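PDB 6BLJ: serine-tRNA ligase from Naegleria fowleri, which probably charges tRNA(Ser) with serine in the cytosol, activating the amino acid with ATP at a class II catalytic core that here holds AMP. Local coordinates for residues 229-234 / 469-474; 243-248 / 307-312; 249-254 / 274-279; 421-426 / 438-443. One frame throughout, in Å; residues are numbered along the deposited sequence. Where two conformers were deposited one is given.

Interaction 1: residues 229-234 / 469-474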
loop_
_atom_site.group_PDB
_atom_site.type_symbol
_atom_site.label_atom_id
_atom_site.label_comp_id
_atom_site.label_asym_id
_atom_site.label_seq_id
_atom_site.Cartn_x
_atom_site.Cartn_y
_atom_site.Cartn_z
ATOM N N GLN A 229 17.907 27.364 2.190
ATOM C CA GLN A 229 16.813 27.556 1.249
ATOM C C GLN A 229 16.876 28.942 0.626
ATOM O O GLN A 229 16.718 29.098 -0.587
ATOM C CB GLN A 229 15.471 27.358 1.956
ATOM C CG GLN A 229 15.176 25.934 2.363
ATOM C CD GLN A 229 14.035 25.880 3.346
ATOM O OE1 GLN A 229 14.154 25.308 4.430
ATOM N NE2 GLN A 229 12.935 26.529 2.996
ATOM N N ASN A 230 17.066 29.970 1.463
ATOM C CA ASN A 230 17.095 31.348 0.982
ATOM C C ASN A 230 18.253 31.571 0.011
ATOM O O ASN A 230 18.098 32.225 -1.032
ATOM C CB ASN A 230 17.206 32.282 2.186
ATOM C CG ASN A 230 16.689 33.682 1.910
ATOM O OD1 ASN A 230 16.100 34.317 2.779
ATOM N ND2 ASN A 230 16.919 34.175 0.698
ATOM N N TYR A 231 19.435 31.063 0.363
ATOM C CA TYR A 231 20.603 31.198 -0.498
ATOM C C TYR A 231 20.413 30.423 -1.799
ATOM O O TYR A 231 20.700 30.941 -2.884
ATOM C CB TYR A 231 21.853 30.718 0.254
ATOM C CG TYR A 231 23.097 30.578 -0.609
ATOM C CD1 TYR A 231 23.506 31.620 -1.430
ATOM C CD2 TYR A 231 23.858 29.410 -0.597
ATOM C CE1 TYR A 231 24.639 31.506 -2.233
ATOM C CE2 TYR A 231 25.006 29.286 -1.397
ATOM C CZ TYR A 231 25.383 30.348 -2.212
ATOM O OH TYR A 231 26.497 30.258 -3.015
ATOM N N ALA A 232 19.906 29.193 -1.709
ATOM C CA ALA A 232 19.704 28.382 -2.907
ATOM C C ALA A 232 18.790 29.080 -3.900
ATOM O O ALA A 232 19.071 29.116 -5.105
ATOM C CB ALA A 232 19.123 27.020 -2.524
ATOM N N ILE A 233 17.689 29.649 -3.411
ATOM C CA ILE A 233 16.755 30.333 -4.303
ATOM C C ILE A 233 17.398 31.581 -4.907
ATOM O O ILE A 233 17.251 31.851 -6.107
ATOM C CB ILE A 233 15.451 30.639 -3.539
ATOM C CG1 ILE A 233 14.682 29.323 -3.339
ATOM C CG2 ILE A 233 14.594 31.650 -4.271
ATOM C CD1 ILE A 233 13.748 29.339 -2.194
ATOM N N ASP A 234 18.124 32.359 -4.098
ATOM C CA ASP A 234 18.848 33.510 -4.648
ATOM C C ASP A 234 19.863 33.061 -5.692
ATOM O O ASP A 234 19.962 33.646 -6.777
ATOM C CB ASP A 234 19.550 34.280 -3.535
ATOM C CG ASP A 234 18.603 35.113 -2.727
ATOM O OD1 ASP A 234 17.427 35.225 -3.144
ATOM O OD2 ASP A 234 19.042 35.677 -1.699
ATOM N N GLU A 469 31.052 30.295 5.249
ATOM C CA GLU A 469 31.141 31.737 5.030
ATOM C C GLU A 469 29.939 32.255 4.247
ATOM O O GLU A 469 29.308 33.239 4.641
ATOM C CB GLU A 469 32.436 32.077 4.303
ATOM C CG GLU A 469 32.819 33.524 4.433
ATOM C CD GLU A 469 34.128 33.827 3.755
ATOM O OE1 GLU A 469 35.187 33.456 4.309
ATOM O OE2 GLU A 469 34.092 34.415 2.652
ATOM N N VAL A 470 29.578 31.572 3.155
ATOM C CA VAL A 470 28.524 32.082 2.282
ATOM C C VAL A 470 27.159 32.086 2.964
ATOM O O VAL A 470 26.266 32.823 2.533
ATOM C CB VAL A 470 28.486 31.285 0.962
ATOM C CG1 VAL A 470 27.808 29.939 1.162
ATOM C CG2 VAL A 470 27.789 32.078 -0.135
ATOM N N LEU A 471 26.953 31.284 4.016
ATOM C CA LEU A 471 25.667 31.274 4.715
ATOM C C LEU A 471 25.588 32.294 5.850
ATOM O O LEU A 471 24.490 32.531 6.368
ATOM C CB LEU A 471 25.336 29.869 5.278
ATOM C CG LEU A 471 25.049 28.700 4.331
ATOM C CD1 LEU A 471 24.730 27.378 5.074
ATOM C CD2 LEU A 471 23.907 29.048 3.372
ATOM N N GLN A 472 26.715 32.878 6.266
ATOM C CA GLN A 472 26.691 33.763 7.431
ATOM C C GLN A 472 25.747 34.952 7.258
ATOM O O GLN A 472 24.943 35.205 8.173
ATOM C CB GLN A 472 28.126 34.188 7.771
ATOM C CG GLN A 472 28.997 33.000 8.206
ATOM C CD GLN A 472 30.451 33.364 8.510
ATOM O OE1 GLN A 472 30.811 34.532 8.568
ATOM N NE2 GLN A 472 31.293 32.349 8.680
ATOM N N PRO A 473 25.742 35.686 6.134
ATOM C CA PRO A 473 24.762 36.782 5.997
ATOM C C PRO A 473 23.318 36.322 6.035
ATOM O O PRO A 473 22.444 37.087 6.456
ATOM C CB PRO A 473 25.116 37.410 4.639
ATOM C CG PRO A 473 26.517 37.009 4.382
ATOM C CD PRO A 473 26.683 35.656 4.997
ATOM N N TYR A 474 23.031 35.095 5.613
ATOM C CA TYR A 474 21.672 34.580 5.640
ATOM C C TYR A 474 21.234 34.143 7.030
ATOM O O TYR A 474 20.082 33.730 7.203
ATOM C CB TYR A 474 21.545 33.408 4.666
ATOM C CG TYR A 474 21.645 33.798 3.205
ATOM C CD1 TYR A 474 20.520 34.189 2.502
ATOM C CD2 TYR A 474 22.864 33.769 2.535
ATOM C CE1 TYR A 474 20.602 34.545 1.164
ATOM C CE2 TYR A 474 22.952 34.118 1.195
ATOM C CZ TYR A 474 21.810 34.500 0.517
ATOM O OH TYR A 474 21.862 34.856 -0.811
#
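Tyr231 of helix 220-238 and Tyr474 of the 3-10 segment at 473-474 meet where the loop between strands 464-466 and 480-482 packs on a helix of the class II synthetase core. Tyr231 points its CB at the other segment, and that carbon lies over one face of the Tyr474 ring, a CH-pi contact 3.8 Å from the ring centroid. CG is anti to the backbone N (chi1 170°), and beyond it the ring passes its neighbour obliquely, CD1 lying 3.7 Å from Tyr474 CE2; the two planes are inclined at 50°. At the other ortho carbon, CD2 meets Leu471 CD2 at 4.0 Å. Farther out Val470 sets both methyls against the ring from the same side, CG2 3.6 Å from Tyr231 CZ and CG1 near CE2. The hydroxyl goes beyond both segments, hydrogen-bonding Ser366 OG, while Phe363 meets the ring. Helix 220-238 also faces the second subunit, where Asn230 OD1 bonds Asn230 ND2 of that chain. Within the contact, Asn230 ND2 sits at the edge of the Tyr474 ring, 3.7 Å from CE1. Asp234 OD2 lies close to the plane of the same ring, 3.1 Å from Tyr474 OH.

Interaction 2: residues 243-248 / 307-312; sequences PIYTPF and CGMSTC
Ile244 is gripped through both its backbone polar atoms by strand 307-312, a parallel pairing of 243-245 with 307-309 in the mixed sheet of the class II synthetase core. Its N donates to Cys307 O at 2.9 Å, and its O accepts from Met309 N at 3.0 Å. Two CA-H...O contacts reinforce them, Pro243 CA to Cys307 O at 3.3 Å and Gly308 CA to Ile244 O at 3.4 Å. Pro243, Tyr245, Cys307 and Met309 point to one side of the sheet, where Ile233 of helix 220-238 packs on both Cys307 and Met309. Ile244 points to the other, its CG2 resting 3.8 Å from Gly308 CA, and Ile288 of helix 285-290 packs on it. After Tyr245 the chain leaves the sheet and Phe248 lays its ring against Ser310 and Thr311: its CZ lies 3.4 Å from Thr311 N, which sits over one ring face, and CE2 is 3.7 Å from Thr311 CB. Outside this shell, the second subunit sets the loop: Gln332 of that chain bonds Phe248 N and Thr246 O, and Tyr245 OH hydrogen-bonds Glu334 of that chain. An antiparallel pairing of Ile244 and Tyr245 with that subunit carries the sheet across the interface. Thr311 OG1 is held by Glu334 of its own chain. Beside the Phe248 ring, Ser310 CB stands 3.5 Å from CE1.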
loop_
_atom_site.group_PDB
_atom_site.type_symbol
_atom_site.label_atom_id
_atom_site.label_comp_id
_atom_site.label_asym_id
_atom_site.label_seq_id
_atom_site.Cartn_x
_atom_site.Cartn_y
_atom_site.Cartn_z
ATOM N N PRO A 243 11.918 31.163 -9.500
ATOM C CA PRO A 243 11.442 30.500 -8.273
ATOM C C PRO A 243 9.980 30.094 -8.407
ATOM O O PRO A 243 9.163 30.845 -8.936
ATOM C CB PRO A 243 11.632 31.568 -7.188
ATOM C CG PRO A 243 12.675 32.507 -7.743
ATOM C CD PRO A 243 12.465 32.508 -9.232
ATOM N N ILE A 244 9.652 28.890 -7.939
ATOM C CA ILE A 244 8.270 28.422 -7.972
ATOM C C ILE A 244 8.004 27.537 -6.759
ATOM O O ILE A 244 8.701 26.552 -6.522
ATOM C CB ILE A 244 7.927 27.707 -9.303
ATOM C CG1 ILE A 244 6.468 27.249 -9.332
ATOM C CG2 ILE A 244 8.880 26.540 -9.608
ATOM C CD1 ILE A 244 6.018 26.760 -10.736
ATOM N N TYR A 245 6.970 27.891 -6.000
ATOM C CA TYR A 245 6.506 27.137 -4.841
ATOM C C TYR A 245 5.269 26.346 -5.271
ATOM O O TYR A 245 4.395 26.892 -5.944
ATOM C CB TYR A 245 6.177 28.112 -3.701
ATOM C CG TYR A 245 5.467 27.536 -2.499
ATOM C CD1 TYR A 245 6.182 27.080 -1.382
ATOM C CD2 TYR A 245 4.078 27.477 -2.459
ATOM C CE1 TYR A 245 5.519 26.555 -0.263
ATOM C CE2 TYR A 245 3.404 26.940 -1.357
ATOM C CZ TYR A 245 4.123 26.490 -0.259
ATOM O OH TYR A 245 3.434 25.994 0.834
ATOM N N THR A 246 5.214 25.066 -4.920
ATOM C CA THR A 246 4.253 24.134 -5.498
ATOM C C THR A 246 3.225 23.627 -4.485
ATOM O O THR A 246 3.437 23.712 -3.272
ATOM C CB THR A 246 4.994 22.919 -6.083
ATOM O OG1 THR A 246 5.499 22.093 -5.014
ATOM C CG2 THR A 246 6.173 23.364 -6.935
ATOM N N PRO A 247 2.093 23.084 -4.955
ATOM C CA PRO A 247 1.301 22.204 -4.093
ATOM C C PRO A 247 2.181 21.081 -3.587
ATOM O O PRO A 247 3.056 20.591 -4.301
ATOM C CB PRO A 247 0.199 21.668 -5.026
ATOM C CG PRO A 247 0.088 22.719 -6.140
ATOM C CD PRO A 247 1.521 23.190 -6.320
ATOM N N PHE A 248 1.956 20.691 -2.338
ATOM C CA PHE A 248 2.589 19.498 -1.795
ATOM C C PHE A 248 1.700 18.267 -1.957
ATOM O O PHE A 248 2.140 17.169 -1.596
ATOM C CB PHE A 248 2.935 19.694 -0.292
ATOM C CG PHE A 248 3.886 20.864 0.014
ATOM C CD1 PHE A 248 4.498 21.596 -0.995
ATOM C CD2 PHE A 248 4.166 21.206 1.337
ATOM C CE1 PHE A 248 5.354 22.681 -0.693
ATOM C CE2 PHE A 248 5.031 22.280 1.648
ATOM C CZ PHE A 248 5.624 23.012 0.632
ATOM N N CYS A 307 13.220 27.224 -10.491
ATOM C CA CYS A 307 13.864 26.957 -9.204
ATOM C C CYS A 307 12.746 26.490 -8.277
ATOM O O CYS A 307 12.072 27.303 -7.651
ATOM C CB CYS A 307 14.572 28.230 -8.656
ATOM S SG CYS A 307 15.057 28.073 -6.926
ATOM N N GLY A 308 12.537 25.175 -8.212
ATOM C CA GLY A 308 11.411 24.635 -7.461
ATOM C C GLY A 308 11.715 24.545 -5.976
ATOM O O GLY A 308 12.820 24.205 -5.564
ATOM N N MET A 309 10.691 24.802 -5.173
ATOM C CA MET A 309 10.834 24.816 -3.726
ATOM C C MET A 309 9.667 24.058 -3.119
ATOM O O MET A 309 8.512 24.378 -3.420
ATOM C CB MET A 309 10.838 26.269 -3.235
ATOM C CG MET A 309 10.788 26.465 -1.747
ATOM S SD MET A 309 10.516 28.227 -1.418
ATOM C CE MET A 309 10.651 28.190 0.378
ATOM N N SER A 310 9.948 23.097 -2.239
ATOM C CA SER A 310 8.839 22.412 -1.579
ATOM C C SER A 310 9.375 21.593 -0.421
ATOM O O SER A 310 10.563 21.270 -0.366
ATOM C CB SER A 310 8.071 21.480 -2.540
ATOM O OG SER A 310 8.816 20.278 -2.791
ATOM N N THR A 311 8.479 21.247 0.502
ATOM C CA THR A 311 8.739 20.083 1.328
ATOM C C THR A 311 8.438 18.850 0.487
ATOM O O THR A 311 7.613 18.897 -0.430
ATOM C CB THR A 311 7.903 20.139 2.614
ATOM O OG1 THR A 311 8.297 21.301 3.343
ATOM C CG2 THR A 311 8.142 18.902 3.521
ATOM N N CYS A 312 9.161 17.770 0.772
ATOM C CA CYS A 312 9.095 16.496 0.074
ATOM C C CYS A 312 8.822 15.392 1.081
ATOM O O CYS A 312 9.373 15.404 2.187
ATOM C CB CYS A 312 10.414 16.186 -0.645
ATOM S SG CYS A 312 10.939 17.503 -1.778
#

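Interaction 3: residues 249-254 / 274-279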
loop_
_atom_site.group_PDB
_atom_site.type_symbol
_atom_site.label_atom_id
_atom_site.label_comp_id
_atom_site.label_asym_id
_atom_site.label_seq_id
_atom_site.Cartn_x
_atom_site.Cartn_y
_atom_site.Cartn_z
ATOM N N PHE A 249 0.461 18.451 -2.449
ATOM C CA PHE A 249 -0.520 17.433 -2.839
ATOM C C PHE A 249 -0.604 17.334 -4.350
ATOM O O PHE A 249 -0.616 18.360 -5.027
ATOM C CB PHE A 249 -1.986 17.803 -2.507
ATOM C CG PHE A 249 -2.295 18.076 -1.100
ATOM C CD1 PHE A 249 -1.614 17.463 -0.081
ATOM C CD2 PHE A 249 -3.342 18.941 -0.800
ATOM C CE1 PHE A 249 -1.959 17.720 1.231
ATOM C CE2 PHE A 249 -3.688 19.201 0.495
ATOM C CZ PHE A 249 -2.992 18.597 1.519
ATOM N N MET A 250 -0.864 16.134 -4.864
ATOM C CA MET A 250 -1.272 16.002 -6.261
ATOM C C MET A 250 -2.401 14.988 -6.358
ATOM O O MET A 250 -2.394 13.985 -5.637
ATOM C CB MET A 250 -0.097 15.569 -7.146
ATOM C CG MET A 250 0.920 16.659 -7.400
ATOM S SD MET A 250 2.277 16.051 -8.420
ATOM C CE MET A 250 1.472 15.811 -10.012
ATOM N N THR A 251 -3.361 15.226 -7.244
ATOM C CA THR A 251 -4.363 14.195 -7.458
ATOM C C THR A 251 -3.690 12.967 -8.063
ATOM O O THR A 251 -2.634 13.056 -8.703
ATOM C CB THR A 251 -5.491 14.672 -8.384
ATOM O OG1 THR A 251 -5.006 14.753 -9.724
ATOM C CG2 THR A 251 -5.993 16.059 -7.958
ATOM N N LYS A 252 -4.296 11.802 -7.832
ATOM C CA LYS A 252 -3.691 10.566 -8.306
ATOM C C LYS A 252 -3.595 10.541 -9.828
ATOM O O LYS A 252 -2.580 10.105 -10.381
ATOM C CB LYS A 252 -4.469 9.364 -7.757
ATOM C CG LYS A 252 -4.362 9.282 -6.223
ATOM C CD LYS A 252 -4.454 7.864 -5.670
ATOM C CE LYS A 252 -4.065 7.846 -4.193
ATOM N NZ LYS A 252 -4.355 6.546 -3.527
ATOM N N GLU A 253 -4.616 11.040 -10.525
ATOM C CA GLU A 253 -4.513 11.015 -11.974
ATOM C C GLU A 253 -3.406 11.937 -12.468
ATOM O O GLU A 253 -2.771 11.629 -13.482
ATOM C CB GLU A 253 -5.861 11.347 -12.614
ATOM C CG GLU A 253 -6.901 10.217 -12.465
ATOM C CD GLU A 253 -6.379 8.843 -12.899
ATOM O OE1 GLU A 253 -5.802 8.719 -14.003
ATOM O OE2 GLU A 253 -6.534 7.877 -12.122
ATOM N N GLN A 254 -3.128 13.032 -11.756
ATOM C CA GLN A 254 -2.010 13.887 -12.141
ATOM C C GLN A 254 -0.682 13.208 -11.829
ATOM O O GLN A 254 0.246 13.226 -12.647
ATOM C CB GLN A 254 -2.139 15.228 -11.405
ATOM C CG GLN A 254 -3.347 16.052 -11.857
ATOM C CD GLN A 254 -3.094 16.780 -13.154
ATOM O OE1 GLN A 254 -2.115 17.518 -13.262
ATOM N NE2 GLN A 254 -3.979 16.606 -14.135
ATOM N N GLU A 274 -10.478 15.515 1.802
ATOM C CA GLU A 274 -11.106 16.624 1.078
ATOM C C GLU A 274 -11.004 16.364 -0.414
ATOM O O GLU A 274 -9.897 16.160 -0.924
ATOM C CB GLU A 274 -10.454 17.969 1.409
ATOM C CG GLU A 274 -11.361 19.201 1.119
ATOM C CD GLU A 274 -11.364 19.639 -0.347
ATOM O OE1 GLU A 274 -10.416 19.303 -1.086
ATOM O OE2 GLU A 274 -12.300 20.370 -0.752
ATOM N N GLY A 275 -12.146 16.378 -1.108
ATOM C CA GLY A 275 -12.110 16.106 -2.534
ATOM C C GLY A 275 -11.538 14.728 -2.845
ATOM O O GLY A 275 -11.655 13.776 -2.064
ATOM N N GLU A 276 -10.885 14.630 -4.000
ATOM C CA GLU A 276 -10.290 13.371 -4.438
ATOM C C GLU A 276 -9.104 12.998 -3.558
ATOM O O GLU A 276 -8.381 13.868 -3.063
ATOM C CB GLU A 276 -9.777 13.485 -5.878
ATOM C CG GLU A 276 -10.797 13.703 -6.969
ATOM C CD GLU A 276 -10.111 13.994 -8.298
ATOM O OE1 GLU A 276 -10.160 15.151 -8.767
ATOM O OE2 GLU A 276 -9.488 13.066 -8.857
ATOM N N ASP A 277 -8.881 11.693 -3.401
ATOM C CA ASP A 277 -7.661 11.220 -2.759
ATOM C C ASP A 277 -6.435 11.741 -3.493
ATOM O O ASP A 277 -6.417 11.852 -4.719
ATOM C CB ASP A 277 -7.620 9.693 -2.705
ATOM C CG ASP A 277 -8.639 9.128 -1.736
ATOM O OD1 ASP A 277 -9.368 9.931 -1.122
ATOM O OD2 ASP A 277 -8.710 7.893 -1.584
ATOM N N LYS A 278 -5.400 12.063 -2.737
ATOM C CA LYS A 278 -4.225 12.673 -3.324
ATOM C C LYS A 278 -2.987 11.946 -2.828
ATOM O O LYS A 278 -3.060 11.095 -1.942
ATOM C CB LYS A 278 -4.176 14.153 -2.946
ATOM C CG LYS A 278 -5.373 14.948 -3.451
ATOM C CD LYS A 278 -5.277 16.365 -2.924
ATOM C CE LYS A 278 -6.607 17.058 -2.988
ATOM N NZ LYS A 278 -7.573 16.482 -2.021
ATOM N N TYR A 279 -1.842 12.297 -3.403
ATOM C CA TYR A 279 -0.548 11.840 -2.925
ATOM C C TYR A 279 0.248 13.042 -2.437
ATOM O O TYR A 279 0.221 14.093 -3.071
ATOM C CB TYR A 279 0.293 11.147 -4.015
ATOM C CG TYR A 279 -0.185 9.800 -4.515
ATOM C CD1 TYR A 279 -0.137 8.679 -3.699
ATOM C CD2 TYR A 279 -0.586 9.631 -5.838
ATOM C CE1 TYR A 279 -0.537 7.433 -4.165
ATOM C CE2 TYR A 279 -0.979 8.386 -6.316
ATOM C CZ TYR A 279 -0.957 7.299 -5.476
ATOM O OH TYR A 279 -1.361 6.074 -5.945
HETATM O O HOH W 1 -7.330 11.772 -9.570
#
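Lys252 and Tyr279 each turn CG anti to their own carbonyl carbon (chi1 -65° and -69°), and the extended remainder of the lysine then runs across the tyrosine ring. Its aliphatic chain crosses the ring at about a right angle: CG lies 3.5 Å from Tyr279 CE2, CD is near CZ, and CE sits over the face, 3.7 Å from the ring centroid, in a CH-pi contact. The ammonium continues past the ring to a weak hydrogen bond with Thr270 OG1. Met250 and Tyr279 form an antiparallel hydrogen-bonded pair. Met250 N gives to Tyr279 O and Tyr279 N to Met250 O, each at 2.9 Å. Thr251 and Lys278 form the adjoining non-hydrogen-bonded pair, with side chains that diverge. Lys278 sends CD to within 3.6 Å of Phe249 CB, and a bend at chi4 (69°) places NZ, which donates to Glu276 O at 2.9 Å. The strand turns into helix 252-256 at Thr251, the N-cap, whose OG1 accepts from Gln254 N. A water links the same helix start to the facing loop, accepting from Glu253 N and donating to Glu276 OE2 at 2.6 Å. Within this chain strand 249-251 is an outer strand of a three-stranded antiparallel sheet, with 278-280 in the middle and 270-272 beyond it, and Thr251 makes backbone hydrogen bonds to the second subunit. Helix 285-290 packs on Met250, Phe264 meets the Tyr279 ring, and Tyr269 of the second subunit meets the ring of Phe249.

Interaction 4: residues 421-426 / 438-443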
loop_
_atom_site.group_PDB
_atom_site.type_symbol
_atom_site.label_atom_id
_atom_site.label_comp_id
_atom_site.label_asym_id
_atom_site.label_seq_id
_atom_site.Cartn_x
_atom_site.Cartn_y
_atom_site.Cartn_z
ATOM N N LEU A 421 2.842 13.811 -20.926
ATOM C CA LEU A 421 2.196 15.046 -20.506
ATOM C C LEU A 421 1.758 15.913 -21.682
ATOM O O LEU A 421 1.151 16.967 -21.466
ATOM C CB LEU A 421 3.141 15.842 -19.596
ATOM C CG LEU A 421 3.411 15.290 -18.188
ATOM C CD1 LEU A 421 4.666 15.913 -17.601
ATOM C CD2 LEU A 421 2.216 15.591 -17.308
ATOM N N GLU A 422 2.069 15.498 -22.906
ATOM C CA GLU A 422 1.757 16.241 -24.134
ATOM C C GLU A 422 2.318 17.665 -24.088
ATOM O O GLU A 422 1.634 18.644 -24.404
ATOM C CB GLU A 422 0.251 16.248 -24.396
ATOM C CG GLU A 422 -0.320 14.859 -24.648
ATOM C CD GLU A 422 -1.766 14.896 -25.099
ATOM O OE1 GLU A 422 -2.048 15.559 -26.119
ATOM O OE2 GLU A 422 -2.624 14.282 -24.429
ATOM N N VAL A 423 3.591 17.781 -23.712
ATOM C CA VAL A 423 4.282 19.073 -23.739
ATOM C C VAL A 423 4.925 19.166 -25.119
ATOM O O VAL A 423 6.036 18.674 -25.353
ATOM C CB VAL A 423 5.297 19.212 -22.608
ATOM C CG1 VAL A 423 5.835 20.636 -22.565
ATOM C CG2 VAL A 423 4.660 18.824 -21.272
ATOM N N LYS A 424 4.218 19.806 -26.043
ATOM C CA LYS A 424 4.558 19.776 -27.460
ATOM C C LYS A 424 5.523 20.893 -27.845
ATOM O O LYS A 424 5.562 21.961 -27.225
ATOM C CB LYS A 424 3.284 19.866 -28.307
ATOM C CG LYS A 424 2.385 18.639 -28.153
ATOM C CD LYS A 424 1.037 18.812 -28.848
ATOM C CE LYS A 424 0.050 17.737 -28.394
ATOM N NZ LYS A 424 -1.126 17.611 -29.296
ATOM N N TYR A 425 6.307 20.626 -28.888
ATOM C CA TYR A 425 7.286 21.566 -29.417
ATOM C C TYR A 425 6.769 22.200 -30.706
ATOM O O TYR A 425 6.317 21.492 -31.610
ATOM C CB TYR A 425 8.622 20.869 -29.673
ATOM C CG TYR A 425 9.636 21.749 -30.379
ATOM C CD1 TYR A 425 10.174 22.866 -29.747
ATOM C CD2 TYR A 425 10.043 21.470 -31.681
ATOM C CE1 TYR A 425 11.101 23.669 -30.383
ATOM C CE2 TYR A 425 10.970 22.271 -32.328
ATOM C CZ TYR A 425 11.492 23.373 -31.670
ATOM O OH TYR A 425 12.414 24.178 -32.293
ATOM N N GLY A 426 6.800 23.529 -30.768
ATOM C CA GLY A 426 6.311 24.265 -31.921
ATOM C C GLY A 426 4.847 24.641 -31.826
ATOM O O GLY A 426 3.978 23.769 -31.832
ATOM N N CYS A 438 8.917 18.566 -26.454
ATOM C CA CYS A 438 10.033 19.178 -25.746
ATOM C C CYS A 438 10.812 18.118 -24.969
ATOM O O CYS A 438 10.391 16.965 -24.846
ATOM C CB CYS A 438 9.541 20.262 -24.788
ATOM S SG CYS A 438 8.720 21.659 -25.610
ATOM N N HIS A 439 11.958 18.529 -24.431
ATOM C CA HIS A 439 12.711 17.723 -23.480
ATOM C C HIS A 439 12.579 18.323 -22.088
ATOM O O HIS A 439 12.433 19.541 -21.941
ATOM C CB HIS A 439 14.200 17.643 -23.834
ATOM C CG HIS A 439 14.487 16.879 -25.089
ATOM N ND1 HIS A 439 15.758 16.483 -25.442
ATOM C CD2 HIS A 439 13.666 16.438 -26.072
ATOM C CE1 HIS A 439 15.710 15.843 -26.600
ATOM N NE2 HIS A 439 14.452 15.802 -27.002
ATOM N N MET A 440 12.668 17.458 -21.067
ATOM C CA MET A 440 12.627 17.880 -19.678
ATOM C C MET A 440 13.795 17.283 -18.907
ATOM O O MET A 440 14.143 16.107 -19.085
ATOM C CB MET A 440 11.310 17.465 -18.995
ATOM C CG MET A 440 10.155 18.435 -19.157
ATOM S SD MET A 440 8.657 17.751 -18.394
ATOM C CE MET A 440 7.606 19.192 -18.526
ATOM N N LEU A 441 14.372 18.098 -18.026
ATOM C CA LEU A 441 15.468 17.710 -17.146
ATOM C C LEU A 441 15.169 18.158 -15.722
ATOM O O LEU A 441 14.442 19.133 -15.499
ATOM C CB LEU A 441 16.805 18.343 -17.577
ATOM C CG LEU A 441 17.254 18.129 -19.026
ATOM C CD1 LEU A 441 16.772 19.275 -19.900
ATOM C CD2 LEU A 441 18.777 17.987 -19.070
ATOM N N ASN A 442 15.765 17.460 -14.752
ATOM C CA ASN A 442 15.708 17.912 -13.370
ATOM C C ASN A 442 17.023 17.596 -12.672
ATOM O O ASN A 442 17.713 16.636 -13.017
ATOM C CB ASN A 442 14.557 17.258 -12.590
ATOM C CG ASN A 442 14.786 15.778 -12.352
ATOM O OD1 ASN A 442 14.502 14.950 -13.208
ATOM N ND2 ASN A 442 15.313 15.445 -11.185
ATOM N N SER A 443 17.357 18.422 -11.687
ATOM C CA SER A 443 18.532 18.223 -10.855
ATOM C C SER A 443 18.314 18.851 -9.490
ATOM O O SER A 443 17.941 20.023 -9.400
ATOM C CB SER A 443 19.790 18.830 -11.489
ATOM O OG SER A 443 20.899 18.608 -10.627
#
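Val423 wedges its two methyls between Cys438 and Met440 where a short beta hairpin, strands 424-425 and 436-447, opens in the class II synthetase core. CG1 faces the Cys438 sulfur at 4.3 Å, and CG2 meets the Met440 methyl, CE, at 4.0 Å. The methionine reaches it with an extended chain, CG anti to the carbonyl carbon (chi1 -86°), and crosses the valine at about a right angle. Leu421 CD1 approaches the same side chain farther back, 4.5 Å from Met440 SD. Cys438 sets its sulfur in the notch formed by Lys424 O and Tyr425 CB: SG is 3.6 Å from the oxygen and 4.1 Å from the carbon. One backbone hydrogen bond joins the two segments, Cys438 N to Val423 O at 3.1 Å, nearly straight at 168°. Helix 416-421 ends in a Schellman motif, with Glu422 at positive phi, just before strand 424-425. Tyr425 turns its ring away from the cysteine, and its OH bonds Glu299. Around the contact, strand 296-297 pairs in parallel with 424-425 on one side. Phe339 of strand 332-342 packs on Met440, and Thr418 of helix 416-421 bonds Cys438 O.

How the interactions relate
Interactions 1 and 2 touch directly, their centres about 17 Å apart: Ile233 CG1 lies 3.8 Å from Cys307 SG and Gln229 NE2 3.9 Å from Met309 CE, so helix 220-238 joins the 469-474 loop to the sheet. Segments 243-248 and 249-254 adjoin, which joins interactions 2 and 3 through the chain, with no other touch and centres again about 17 Å apart. Interactions 2 and 4 reach the same mixed sheet, with nearest atoms about 8 Å apart. The first three interactions border the second subunit; interaction 4 does not. Bound AMP lies about 10 Å from the Thr311 side chain and about 13 Å from that of Met250, and strand 436-447 of interaction 4 continues to pocket residues Thr444 and Ala447.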